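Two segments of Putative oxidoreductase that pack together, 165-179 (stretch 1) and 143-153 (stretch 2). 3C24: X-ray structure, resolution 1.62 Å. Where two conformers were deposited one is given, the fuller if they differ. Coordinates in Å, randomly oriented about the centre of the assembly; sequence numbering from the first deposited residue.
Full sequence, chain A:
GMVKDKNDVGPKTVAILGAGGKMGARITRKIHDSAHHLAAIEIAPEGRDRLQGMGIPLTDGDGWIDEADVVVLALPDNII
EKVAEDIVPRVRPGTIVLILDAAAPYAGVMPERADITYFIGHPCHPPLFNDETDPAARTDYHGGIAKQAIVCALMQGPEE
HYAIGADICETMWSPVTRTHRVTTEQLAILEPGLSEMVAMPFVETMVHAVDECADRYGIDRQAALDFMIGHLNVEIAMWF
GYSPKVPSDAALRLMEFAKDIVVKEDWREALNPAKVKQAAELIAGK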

# COMPACT_ATOMS: atom_id res chain seq x y z
N GLY A 165 9.11 9.01 -29.16
CA GLY A 165 9.43 8.10 -28.07
C GLY A 165 8.25 7.89 -27.17
O GLY A 165 8.00 6.79 -26.68
N ALA A 166 7.50 8.96 -26.89
CA ALA A 166 6.31 8.86 -26.03
C ALA A 166 5.24 7.94 -26.65
O ALA A 166 4.60 7.13 -25.95
CB ALA A 166 5.73 10.24 -25.74
N ASP A 167 5.06 8.12 -27.95
CA ASP A 167 4.10 7.29 -28.70
C ASP A 167 4.49 5.81 -28.62
O ASP A 167 3.62 4.92 -28.44
CB ASP A 167 4.00 7.74 -30.14
CG ASP A 167 2.94 6.99 -30.90
OD1 ASP A 167 1.75 7.27 -30.67
OD2 ASP A 167 3.29 6.12 -31.73
N ILE A 168 5.77 5.53 -28.74
CA ILE A 168 6.23 4.16 -28.67
C ILE A 168 5.97 3.59 -27.27
O ILE A 168 5.40 2.48 -27.11
CB ILE A 168 7.69 3.98 -29.06
CG1 ILE A 168 7.96 4.49 -30.49
CG2 ILE A 168 8.07 2.50 -28.95
CD1 ILE A 168 7.01 3.94 -31.50
N CYS A 169 6.30 4.37 -26.25
CA CYS A 169 6.06 3.92 -24.86
C CYS A 169 4.59 3.73 -24.57
O CYS A 169 4.20 2.78 -23.87
CB CYS A 169 6.66 4.89 -23.84
SG CYS A 169 8.45 4.87 -23.85
N GLU A 170 3.76 4.61 -25.12
CA GLU A 170 2.30 4.53 -24.92
C GLU A 170 1.71 3.29 -25.60
O GLU A 170 0.70 2.68 -25.15
CB GLU A 170 1.64 5.79 -25.42
CG GLU A 170 1.82 6.97 -24.51
CD GLU A 170 1.48 8.30 -25.17
OE1 GLU A 170 0.94 8.28 -26.29
OE2 GLU A 170 1.76 9.36 -24.57
N THR A 171 2.38 2.86 -26.66
CA THR A 171 1.98 1.66 -27.40
C THR A 171 2.44 0.43 -26.62
O THR A 171 1.68 -0.52 -26.42
CB THR A 171 2.61 1.61 -28.79
OG1 THR A 171 2.33 2.83 -29.47
CG2 THR A 171 2.14 0.35 -29.58
N MSE A 172 3.69 0.45 -26.15
CA MSE A 172 4.25 -0.71 -25.43
C MSE A 172 3.57 -1.02 -24.11
O MSE A 172 3.48 -2.21 -23.69
CB MSE A 172 5.76 -0.55 -25.20
CG MSE A 172 6.51 -0.52 -26.47
SE MSE A 172 8.46 -0.48 -26.06
CE MSE A 172 8.57 1.10 -25.09
N TRP A 173 3.07 0.03 -23.48
CA TRP A 173 2.55 -0.06 -22.11
C TRP A 173 1.08 0.27 -21.98
O TRP A 173 0.59 0.54 -20.88
CB TRP A 173 3.37 0.83 -21.17
CG TRP A 173 4.80 0.37 -21.04
CD1 TRP A 173 5.21 -0.90 -20.95
CD2 TRP A 173 5.98 1.19 -20.89
NE1 TRP A 173 6.57 -0.95 -20.80
CE2 TRP A 173 7.07 0.32 -20.75
CE3 TRP A 173 6.21 2.57 -20.87
CZ2 TRP A 173 8.37 0.77 -20.61
CZ3 TRP A 173 7.52 3.03 -20.71
CH2 TRP A 173 8.59 2.12 -20.59
N SER A 174 0.38 0.21 -23.12
CA SER A 174 -1.07 0.49 -23.18
C SER A 174 -1.83 -0.47 -22.27
O SER A 174 -1.47 -1.62 -22.19
CB SER A 174 -1.64 0.41 -24.59
OG SER A 174 -1.57 -0.91 -25.07
N PRO A 175 -2.94 -0.01 -21.68
CA PRO A 175 -3.49 1.33 -21.87
C PRO A 175 -2.89 2.34 -20.94
O PRO A 175 -2.75 2.10 -19.75
CB PRO A 175 -5.00 1.12 -21.60
CG PRO A 175 -5.05 -0.03 -20.70
CD PRO A 175 -3.95 -0.94 -21.12
N VAL A 176 -2.50 3.48 -21.51
CA VAL A 176 -1.87 4.57 -20.74
C VAL A 176 -2.80 5.74 -20.68
O VAL A 176 -3.32 6.22 -21.71
CB VAL A 176 -0.51 5.00 -21.41
CG1 VAL A 176 0.11 6.25 -20.72
CG2 VAL A 176 0.46 3.84 -21.46
N THR A 177 -2.97 6.26 -19.49
CA THR A 177 -3.86 7.37 -19.29
C THR A 177 -3.18 8.69 -19.46
O THR A 177 -3.72 9.61 -20.04
CB THR A 177 -4.47 7.31 -17.89
OG1 THR A 177 -3.44 7.16 -16.92
CG2 THR A 177 -5.39 6.13 -17.79
N ARG A 178 -2.03 8.79 -18.83
CA ARG A 178 -1.22 10.01 -18.79
C ARG A 178 0.25 9.69 -19.02
O ARG A 178 0.75 8.72 -18.50
CB ARG A 178 -1.30 10.66 -17.39
CG ARG A 178 -2.64 11.15 -16.97
CD ARG A 178 -2.63 11.88 -15.63
NE ARG A 178 -2.63 11.00 -14.46
CZ ARG A 178 -3.71 10.37 -14.04
NH1 ARG A 178 -4.86 10.52 -14.68
NH2 ARG A 178 -3.65 9.60 -12.98
N THR A 179 0.91 10.55 -19.79
CA THR A 179 2.34 10.49 -20.01
C THR A 179 2.98 11.75 -19.51
O THR A 179 2.81 12.83 -20.08
CB THR A 179 2.65 10.36 -21.51
OG1 THR A 179 1.93 9.22 -22.02
CG2 THR A 179 4.09 10.15 -21.76
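Stretch 2 (143-153) GGIAKQAIVCA

A parallel pairing need not keep strict register, and here it slips by one residue: Val176 bridges Gln148, yet Thr179 bridges Ile150, so stretch 1 spends an extra residue in a beta bulge where its chain turns a corner at Thr177. Stretch 2 arrives as loop from Gly143 to Lys147, both glycines holding positive phi, and becomes an extended strand from Gln148 to Ala153. Its backbone binds on both sides of the bulge. Gln148 N donates to Pro175 O (3.1 Å), Thr177 N to Gln148 O (2.9 Å), and Ile150 N to Arg178 O (2.9 Å).

The same strand also lies along helix 165-172, nearly antiparallel to it, with a crossing angle of 153° and axes 9.3 Å apart at closest approach. Ile150, with chi1 p and chi2 t, fills the space between: its CD1 lies 3.6 Å from Cys169 CB, and its CG2 lies 3.8 Å from Val176 CG2 and 3.9 Å from Trp173 CE3. Farther along, Cys152 SG sits 3.7 Å from Thr179 CG2.

Gln148 reaches across to the end of the helix, its NE2 donating to Trp173 O (3.2 Å). Beside it, Pro175, after a cis peptide bond, brings CD to 3.5 Å from Ile145 O, while water 1 accepts from Gly144 N at 2.8 Å.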

# COMPACT_ATOMS: atom_id res chain seq x y z
N GLY A 143 1.11 -3.62 -15.47
CA GLY A 143 0.74 -2.83 -16.64
C GLY A 143 0.56 -3.67 -17.86
O GLY A 143 1.04 -4.82 -17.94
N GLY A 144 -0.16 -3.11 -18.83
CA GLY A 144 -0.39 -3.80 -20.08
C GLY A 144 -1.82 -4.28 -20.23
O GLY A 144 -2.25 -4.60 -21.36
N ILE A 145 -2.55 -4.37 -19.11
CA ILE A 145 -3.99 -4.77 -19.12
C ILE A 145 -4.81 -3.68 -18.44
O ILE A 145 -5.72 -3.09 -19.04
CB ILE A 145 -4.26 -6.14 -18.49
CG1 ILE A 145 -3.33 -7.18 -19.16
CG2 ILE A 145 -5.74 -6.50 -18.73
CD1 ILE A 145 -3.28 -8.51 -18.48
N ALA A 146 -4.42 -3.39 -17.19
CA ALA A 146 -4.99 -2.28 -16.41
C ALA A 146 -4.38 -0.97 -16.85
O ALA A 146 -3.23 -0.92 -17.26
CB ALA A 146 -4.77 -2.48 -14.88
N LYS A 147 -5.17 0.09 -16.77
CA LYS A 147 -4.74 1.45 -17.15
C LYS A 147 -3.63 1.90 -16.18
O LYS A 147 -3.67 1.61 -14.99
CB LYS A 147 -5.91 2.45 -17.10
CG LYS A 147 -7.07 2.17 -18.04
CD LYS A 147 -8.19 3.17 -17.82
CE LYS A 147 -8.94 2.95 -16.51
NZ LYS A 147 -9.60 1.59 -16.43
N GLN A 148 -2.67 2.66 -16.71
CA GLN A 148 -1.59 3.22 -15.90
C GLN A 148 -1.09 4.48 -16.55
O GLN A 148 -1.31 4.69 -17.74
CB GLN A 148 -0.42 2.25 -15.81
CG GLN A 148 0.37 2.09 -17.13
CD GLN A 148 1.57 1.16 -16.97
OE1 GLN A 148 2.22 1.14 -15.92
NE2 GLN A 148 1.88 0.39 -18.01
N ALA A 149 -0.43 5.29 -15.75
CA ALA A 149 0.32 6.44 -16.25
C ALA A 149 1.79 5.97 -16.50
O ALA A 149 2.24 4.92 -16.02
CB ALA A 149 0.30 7.57 -15.19
N ILE A 150 2.54 6.75 -17.27
CA ILE A 150 3.97 6.49 -17.50
C ILE A 150 4.75 7.81 -17.39
O ILE A 150 4.17 8.90 -17.39
CB ILE A 150 4.22 5.84 -18.87
CG1 ILE A 150 3.93 6.81 -20.02
CG2 ILE A 150 3.35 4.55 -19.04
CD1 ILE A 150 4.32 6.21 -21.43
N VAL A 151 6.07 7.67 -17.28
CA VAL A 151 7.00 8.82 -17.24
C VAL A 151 8.07 8.67 -18.30
O VAL A 151 8.57 7.55 -18.54
CB VAL A 151 7.66 9.01 -15.84
CG1 VAL A 151 6.61 9.43 -14.80
CG2 VAL A 151 8.44 7.74 -15.42
N CYS A 152 8.38 9.77 -18.97
CA CYS A 152 9.35 9.76 -20.06
C CYS A 152 10.25 10.97 -20.02
O CYS A 152 9.84 12.05 -19.62
CB CYS A 152 8.63 9.81 -21.41
SG CYS A 152 7.42 8.49 -21.75
N ALA A 153 11.47 10.76 -20.51
CA ALA A 153 12.44 11.81 -20.65
C ALA A 153 13.21 11.73 -21.94
O ALA A 153 13.62 10.66 -22.39
CB ALA A 153 13.45 11.74 -19.52
O HOH W 1 -1.11 -0.45 -18.80